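PDB 1TW9: glutathione S-transferase 2 from Heligmosomoides polygyrus, which probably catalyses the conjugation of glutathione to electrophilic halides, giving an S-substituted glutathione, a halide anion and a proton. Local coordinates for residues Thr45-Val56 against Gln60-Leu71. Residues are numbered along the deposited sequence; the frame is centred on the assembly and turned at random.
Sequences TFPFGQVPVLEV and QLAQSQAICRYL
Leu54 and Leu61 form the hydrogen-bonded antiparallel pair of the β-hairpin made by strands 53-56 and 60-62, which run at 152° to each other in the thioredoxin-like N-terminal domain. Leu54 N donates to Leu61 O and Leu61 N returns a bond to Leu54 O, each 2.8 Å long. At the cis-proline Pro52, a hallmark of the thioredoxin fold, a water bridges Pro52 O and Gln63 N in place of a direct bond, at the N-cap of helix 64-75. That helix covers the leucine face of the hairpin: Ile67 CG1 lies 4.1 Å from Leu54 CB, while Leu54 CD2 reaches Tyr70 and Leu71. On the other face, Ala62 CB packs against Pro47 CB and meets the edge of the Phe48 ring, 3.7 Å from Phe48 CD1. Gln60, extended beyond CG (chi2 -179°), carries its amide past Val53 CG1 to the loop, where Gln60 NE2 donates to Thr45 O at 3.0 Å from above the carbonyl plane. A second water accepts from Gln60 NE2 and donates to Glu55 OE2, both at 2.8 Å. Cut back to an alanine, this position would probably leave Thr45 O without its donor and the water on Glu55 without its second partner. That water lies at the edge of the Phe46 ring, in its plane.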
ATOM      1  N   THR A  45     -18.240 -13.318   1.433  1.00 33.42           N
ATOM      2  CA  THR A  45     -18.860 -12.060   1.874  1.00 33.31           C
ATOM      3  C   THR A  45     -17.812 -10.943   1.973  1.00 32.75           C
ATOM      4  O   THR A  45     -18.173  -9.792   2.142  1.00 34.32           O
ATOM      5  CB  THR A  45     -19.572 -12.182   3.276  1.00 33.16           C
ATOM      6  OG1 THR A  45     -18.604 -12.321   4.329  1.00 34.23           O
ATOM      7  CG2 THR A  45     -20.514 -13.433   3.409  1.00 33.21           C
ATOM      8  N   PHE A  46     -16.536 -11.294   1.885  1.00 30.81           N
ATOM      9  CA  PHE A  46     -15.461 -10.284   2.028  1.00 31.13           C
ATOM     10  C   PHE A  46     -15.062  -9.796   0.636  1.00 31.70           C
ATOM     11  O   PHE A  46     -15.059 -10.593  -0.315  1.00 33.07           O
ATOM     12  CB  PHE A  46     -14.269 -10.855   2.780  1.00 31.61           C
ATOM     13  CG  PHE A  46     -14.624 -11.420   4.125  1.00 30.58           C
ATOM     14  CD1 PHE A  46     -14.267 -12.711   4.462  1.00 32.13           C
ATOM     15  CD2 PHE A  46     -15.332 -10.693   5.034  1.00 31.13           C
ATOM     16  CE1 PHE A  46     -14.557 -13.204   5.712  1.00 33.65           C
ATOM     17  CE2 PHE A  46     -15.632 -11.204   6.268  1.00 32.45           C
ATOM     18  CZ  PHE A  46     -15.272 -12.479   6.586  1.00 32.39           C
ATOM     19  N   PRO A  47     -14.716  -8.500   0.549  1.00 32.48           N
ATOM     20  CA  PRO A  47     -14.452  -7.868  -0.742  1.00 32.34           C
ATOM     21  C   PRO A  47     -13.487  -8.598  -1.657  1.00 31.48           C
ATOM     22  O   PRO A  47     -13.739  -8.715  -2.863  1.00 33.80           O
ATOM     23  CB  PRO A  47     -13.922  -6.515  -0.350  1.00 32.74           C
ATOM     24  CG  PRO A  47     -14.663  -6.191   0.927  1.00 33.05           C
ATOM     25  CD  PRO A  47     -14.603  -7.532   1.640  1.00 32.00           C
ATOM     26  N   PHE A  48     -12.424  -9.158  -1.101  1.00 31.27           N
ATOM     27  CA  PHE A  48     -11.474  -9.897  -1.865  1.00 29.27           C
ATOM     28  C   PHE A  48     -11.262 -11.307  -1.298  1.00 29.25           C
ATOM     29  O   PHE A  48     -10.196 -11.899  -1.452  1.00 29.55           O
ATOM     30  CB  PHE A  48     -10.161  -9.161  -1.945  1.00 29.83           C
ATOM     31  CG  PHE A  48     -10.333  -7.730  -2.392  1.00 29.91           C
ATOM     32  CD1 PHE A  48     -10.231  -6.709  -1.459  1.00 33.01           C
ATOM     33  CD2 PHE A  48     -10.624  -7.435  -3.712  1.00 30.19           C
ATOM     34  CE1 PHE A  48     -10.438  -5.397  -1.840  1.00 33.44           C
ATOM     35  CE2 PHE A  48     -10.798  -6.113  -4.133  1.00 33.72           C
ATOM     36  CZ  PHE A  48     -10.723  -5.109  -3.191  1.00 33.64           C
ATOM     37  N   GLY A  49     -12.285 -11.818  -0.653  1.00 30.62           N
ATOM     38  CA  GLY A  49     -12.248 -13.203  -0.110  1.00 29.55           C
ATOM     39  C   GLY A  49     -11.293 -13.413   1.065  1.00 30.47           C
ATOM     40  O   GLY A  49     -10.873 -14.547   1.359  1.00 28.89           O
ATOM     41  N   GLN A  50     -10.896 -12.327   1.722  1.00 30.06           N
ATOM     42  CA  GLN A  50      -9.900 -12.399   2.785  1.00 30.52           C
ATOM     43  C   GLN A  50     -10.235 -11.478   3.930  1.00 29.62           C
ATOM     44  O   GLN A  50     -11.099 -10.592   3.809  1.00 28.92           O
ATOM     45  CB  GLN A  50      -8.548 -11.989   2.307  1.00 31.50           C
ATOM     46  CG  GLN A  50      -8.032 -12.731   1.145  1.00 34.01           C
ATOM     47  CD  GLN A  50      -6.962 -11.896   0.520  1.00 38.11           C
ATOM     48  OE1 GLN A  50      -7.249 -10.864  -0.102  1.00 44.45           O
ATOM     49  NE2 GLN A  50      -5.752 -12.260   0.747  1.00 33.16           N
ATOM     50  N   VAL A  51      -9.483 -11.669   4.999  1.00 30.72           N
ATOM     51  CA  VAL A  51      -9.557 -10.821   6.176  1.00 31.97           C
ATOM     52  C   VAL A  51      -8.133 -10.272   6.391  1.00 31.59           C
ATOM     53  O   VAL A  51      -7.154 -10.833   5.866  1.00 31.56           O
ATOM     54  CB  VAL A  51     -10.222 -11.777   7.200  1.00 33.92           C
ATOM     55  CG1 VAL A  51      -9.281 -12.619   8.039  1.00 37.19           C
ATOM     56  CG2 VAL A  51     -11.632 -11.442   7.636  1.00 36.41           C
ATOM     57  N   PRO A  52      -7.991  -9.097   6.987  1.00 31.91           N
ATOM     58  CA  PRO A  52      -8.992  -8.415   7.765  1.00 30.86           C
ATOM     59  C   PRO A  52      -9.932  -7.597   6.908  1.00 30.92           C
ATOM     60  O   PRO A  52      -9.596  -7.238   5.779  1.00 31.20           O
ATOM     61  CB  PRO A  52      -8.150  -7.414   8.547  1.00 30.89           C
ATOM     62  CG  PRO A  52      -7.023  -7.146   7.663  1.00 32.86           C
ATOM     63  CD  PRO A  52      -6.668  -8.494   7.191  1.00 32.67           C
ATOM     64  N   VAL A  53     -11.113  -7.361   7.445  1.00 31.59           N
ATOM     65  CA  VAL A  53     -12.044  -6.449   6.841  1.00 30.51           C
ATOM     66  C   VAL A  53     -12.582  -5.596   7.959  1.00 30.39           C
ATOM     67  O   VAL A  53     -13.049  -6.130   8.989  1.00 31.35           O
ATOM     68  CB  VAL A  53     -13.209  -7.217   6.166  1.00 31.40           C
ATOM     69  CG1 VAL A  53     -14.332  -6.293   5.689  1.00 29.05           C
ATOM     70  CG2 VAL A  53     -12.700  -8.005   4.994  1.00 30.02           C
ATOM     71  N   LEU A  54     -12.655  -4.285   7.697  1.00 30.64           N
ATOM     72  CA  LEU A  54     -13.268  -3.335   8.613  1.00 30.50           C
ATOM     73  C   LEU A  54     -14.661  -3.045   8.116  1.00 30.56           C
ATOM     74  O   LEU A  54     -14.824  -2.888   6.926  1.00 31.44           O
ATOM     75  CB  LEU A  54     -12.444  -2.031   8.584  1.00 29.85           C
ATOM     76  CG  LEU A  54     -12.967  -0.868   9.440  1.00 31.87           C
ATOM     77  CD1 LEU A  54     -12.801  -1.191  10.919  1.00 30.71           C
ATOM     78  CD2 LEU A  54     -12.283   0.374   8.986  1.00 33.17           C
ATOM     79  N   GLU A  55     -15.642  -2.934   8.988  1.00 30.43           N
ATOM     80  CA  GLU A  55     -16.885  -2.276   8.670  1.00 31.51           C
ATOM     81  C   GLU A  55     -16.975  -0.965   9.420  1.00 32.69           C
ATOM     82  O   GLU A  55     -16.768  -0.935  10.646  1.00 32.89           O
ATOM     83  CB  GLU A  55     -18.070  -3.131   9.045  1.00 32.04           C
ATOM     84  CG  GLU A  55     -18.140  -4.386   8.200  1.00 32.91           C
ATOM     85  CD  GLU A  55     -19.451  -5.128   8.317  1.00 35.56           C
ATOM     86  OE1 GLU A  55     -20.382  -4.637   9.007  1.00 40.96           O
ATOM     87  OE2 GLU A  55     -19.561  -6.198   7.682  1.00 40.23           O
ATOM     88  N   VAL A  56     -17.352   0.088   8.700  1.00 31.21           N
ATOM     89  CA  VAL A  56     -17.622   1.390   9.280  1.00 32.17           C
ATOM     90  C   VAL A  56     -19.091   1.664   9.070  1.00 31.60           C
ATOM     91  O   VAL A  56     -19.547   1.809   7.943  1.00 31.40           O
ATOM     92  CB  VAL A  56     -16.842   2.515   8.601  1.00 32.89           C
ATOM     93  CG1 VAL A  56     -17.117   3.797   9.371  1.00 34.20           C
ATOM     94  CG2 VAL A  56     -15.396   2.235   8.636  1.00 35.15           C
ATOM     95  N   GLN A  60     -18.076  -2.162   4.206  1.00 31.11           N
ATOM     96  CA  GLN A  60     -16.823  -2.923   4.277  1.00 30.67           C
ATOM     97  C   GLN A  60     -15.660  -2.216   3.599  1.00 30.45           C
ATOM     98  O   GLN A  60     -15.812  -1.651   2.520  1.00 30.99           O
ATOM     99  CB  GLN A  60     -16.949  -4.287   3.616  1.00 30.21           C
ATOM    100  CG  GLN A  60     -17.940  -5.221   4.203  1.00 31.14           C
ATOM    101  CD  GLN A  60     -17.927  -6.513   3.473  1.00 30.88           C
ATOM    102  OE1 GLN A  60     -18.120  -6.507   2.247  1.00 32.92           O
ATOM    103  NE2 GLN A  60     -17.713  -7.639   4.195  1.00 34.61           N
ATOM    104  N   LEU A  61     -14.503  -2.365   4.220  1.00 30.86           N
ATOM    105  CA  LEU A  61     -13.235  -1.935   3.688  1.00 30.50           C
ATOM    106  C   LEU A  61     -12.211  -3.025   3.989  1.00 31.20           C
ATOM    107  O   LEU A  61     -11.960  -3.341   5.181  1.00 31.88           O
ATOM    108  CB  LEU A  61     -12.780  -0.658   4.363  1.00 31.57           C
ATOM    109  CG  LEU A  61     -11.325  -0.142   4.046  1.00 31.27           C
ATOM    110  CD1 LEU A  61     -11.162   0.195   2.550  1.00 32.23           C
ATOM    111  CD2 LEU A  61     -10.904   1.014   4.905  1.00 30.32           C
ATOM    112  N   ALA A  62     -11.631  -3.550   2.922  1.00 30.07           N
ATOM    113  CA  ALA A  62     -10.684  -4.656   3.048  1.00 30.60           C
ATOM    114  C   ALA A  62      -9.250  -4.123   2.878  1.00 30.37           C
ATOM    115  O   ALA A  62      -9.034  -2.967   2.556  1.00 31.27           O
ATOM    116  CB  ALA A  62     -10.952  -5.718   2.024  1.00 30.71           C
ATOM    117  N   GLN A  63      -8.298  -5.005   3.130  1.00 31.71           N
ATOM    118  CA  GLN A  63      -6.870  -4.827   2.878  1.00 31.26           C
ATOM    119  C   GLN A  63      -6.220  -4.079   4.068  1.00 31.13           C
ATOM    120  O   GLN A  63      -6.496  -2.930   4.358  1.00 31.75           O
ATOM    121  CB  GLN A  63      -6.550  -4.180   1.563  1.00 32.34           C
ATOM    122  CG  GLN A  63      -7.020  -4.933   0.333  1.00 30.98           C
ATOM    123  CD  GLN A  63      -6.193  -6.143   0.043  1.00 33.33           C
ATOM    124  OE1 GLN A  63      -6.598  -6.999  -0.725  1.00 37.52           O
ATOM    125  NE2 GLN A  63      -5.042  -6.238   0.691  1.00 37.84           N
ATOM    126  N   SER A  64      -5.313  -4.800   4.734  1.00 31.12           N
ATOM    127  CA  SER A  64      -4.638  -4.349   5.943  1.00 31.66           C
ATOM    128  C   SER A  64      -4.165  -2.921   5.928  1.00 30.91           C
ATOM    129  O   SER A  64      -4.490  -2.138   6.767  1.00 31.53           O
ATOM    130  CB  SER A  64      -3.389  -5.263   6.178  1.00 31.31           C
ATOM    131  OG  SER A  64      -2.917  -4.971   7.467  1.00 40.29           O
ATOM    132  N   GLN A  65      -3.313  -2.584   4.969  1.00 30.79           N
ATOM    133  CA  GLN A  65      -2.750  -1.246   4.981  1.00 32.21           C
ATOM    134  C   GLN A  65      -3.819  -0.203   4.612  1.00 29.79           C
ATOM    135  O   GLN A  65      -3.757   0.912   5.094  1.00 31.60           O
ATOM    136  CB  GLN A  65      -1.572  -1.097   4.041  1.00 33.27           C
ATOM    137  CG  GLN A  65      -0.330  -1.710   4.662  1.00 36.63           C
ATOM    138  CD  GLN A  65       1.016  -1.341   4.115  1.00 38.25           C
ATOM    139  OE1 GLN A  65       1.199  -0.537   3.152  1.00 34.94           O
ATOM    140  NE2 GLN A  65       2.028  -2.052   4.677  1.00 37.13           N
ATOM    141  N   ALA A  66      -4.803  -0.555   3.788  1.00 31.19           N
ATOM    142  CA  ALA A  66      -5.883   0.413   3.437  1.00 30.06           C
ATOM    143  C   ALA A  66      -6.720   0.785   4.688  1.00 30.06           C
ATOM    144  O   ALA A  66      -7.086   1.908   4.888  1.00 30.49           O
ATOM    145  CB  ALA A  66      -6.743  -0.133   2.393  1.00 30.56           C
ATOM    146  N   ILE A  67      -6.981  -0.240   5.453  1.00 30.09           N
ATOM    147  CA  ILE A  67      -7.655  -0.149   6.727  1.00 29.86           C
ATOM    148  C   ILE A  67      -6.873   0.746   7.714  1.00 30.17           C
ATOM    149  O   ILE A  67      -7.427   1.689   8.299  1.00 31.19           O
ATOM    150  CB  ILE A  67      -7.922  -1.543   7.286  1.00 28.82           C
ATOM    151  CG1 ILE A  67      -8.984  -2.294   6.456  1.00 30.78           C
ATOM    152  CG2 ILE A  67      -8.357  -1.411   8.711  1.00 29.36           C
ATOM    153  CD1 ILE A  67      -9.065  -3.729   6.878  1.00 32.32           C
ATOM    154  N   CYS A  68      -5.593   0.460   7.895  1.00 30.27           N
ATOM    155  CA  CYS A  68      -4.750   1.187   8.870  1.00 30.55           C
ATOM    156  C   CYS A  68      -4.661   2.645   8.460  1.00 30.49           C
ATOM    157  O   CYS A  68      -4.799   3.492   9.275  1.00 30.86           O
ATOM    158  CB  CYS A  68      -3.351   0.591   8.890  1.00 32.65           C
ATOM    159  SG  CYS A  68      -3.441  -0.954   9.759  1.00 38.30           S
ATOM    160  N   ARG A  69      -4.398   2.912   7.175  1.00 30.95           N
ATOM    161  CA  ARG A  69      -4.249   4.304   6.698  1.00 31.32           C
ATOM    162  C   ARG A  69      -5.549   5.043   6.876  1.00 29.94           C
ATOM    163  O   ARG A  69      -5.564   6.141   7.375  1.00 31.53           O
ATOM    164  CB  ARG A  69      -3.814   4.323   5.284  1.00 30.26           C
ATOM    165  CG  ARG A  69      -3.591   5.678   4.694  1.00 31.60           C
ATOM    166  CD  ARG A  69      -3.237   5.725   3.225  1.00 31.97           C
ATOM    167  NE  ARG A  69      -2.134   4.862   2.898  1.00 32.65           N
ATOM    168  CZ  ARG A  69      -2.209   3.606   2.473  1.00 30.20           C
ATOM    169  NH1 ARG A  69      -3.373   3.037   2.125  1.00 32.54           N
ATOM    170  NH2 ARG A  69      -1.069   2.942   2.285  1.00 32.06           N
ATOM    171  N   TYR A  70      -6.651   4.406   6.560  1.00 30.71           N
ATOM    172  CA  TYR A  70      -7.966   5.009   6.764  1.00 30.03           C
ATOM    173  C   TYR A  70      -8.223   5.413   8.241  1.00 30.40           C
ATOM    174  O   TYR A  70      -8.603   6.531   8.542  1.00 30.94           O
ATOM    175  CB  TYR A  70      -9.065   4.062   6.267  1.00 29.42           C
ATOM    176  CG  TYR A  70     -10.458   4.507   6.679  1.00 29.65           C
ATOM    177  CD1 TYR A  70     -11.104   5.541   5.974  1.00 30.08           C
ATOM    178  CD2 TYR A  70     -11.136   3.953   7.748  1.00 33.98           C
ATOM    179  CE1 TYR A  70     -12.260   6.019   6.355  1.00 31.40           C
ATOM    180  CE2 TYR A  70     -12.307   4.426   8.081  1.00 33.25           C
ATOM    181  CZ  TYR A  70     -12.915   5.397   7.369  1.00 29.54           C
ATOM    182  OH  TYR A  70     -14.162   5.835   7.853  1.00 33.50           O
ATOM    183  N   LEU A  71      -8.049   4.441   9.136  1.00 30.01           N
ATOM    184  CA  LEU A  71      -8.193   4.650  10.567  1.00 30.42           C
ATOM    185  C   LEU A  71      -7.236   5.680  11.037  1.00 29.36           C
ATOM    186  O   LEU A  71      -7.598   6.593  11.756  1.00 30.37           O
ATOM    187  CB  LEU A  71      -7.989   3.349  11.292  1.00 30.91           C
ATOM    188  CG  LEU A  71      -9.080   2.336  11.114  1.00 30.41           C
ATOM    189  CD1 LEU A  71      -8.684   1.022  11.795  1.00 33.63           C
ATOM    190  CD2 LEU A  71     -10.505   2.849  11.513  1.00 31.43           C
TER
HETATM  191  O   HOH W   1      -7.820  -7.978   3.872  1.00 24.76           O
HETATM  192  O   HOH W   2     -17.287  -7.726   6.987  1.00 28.73           O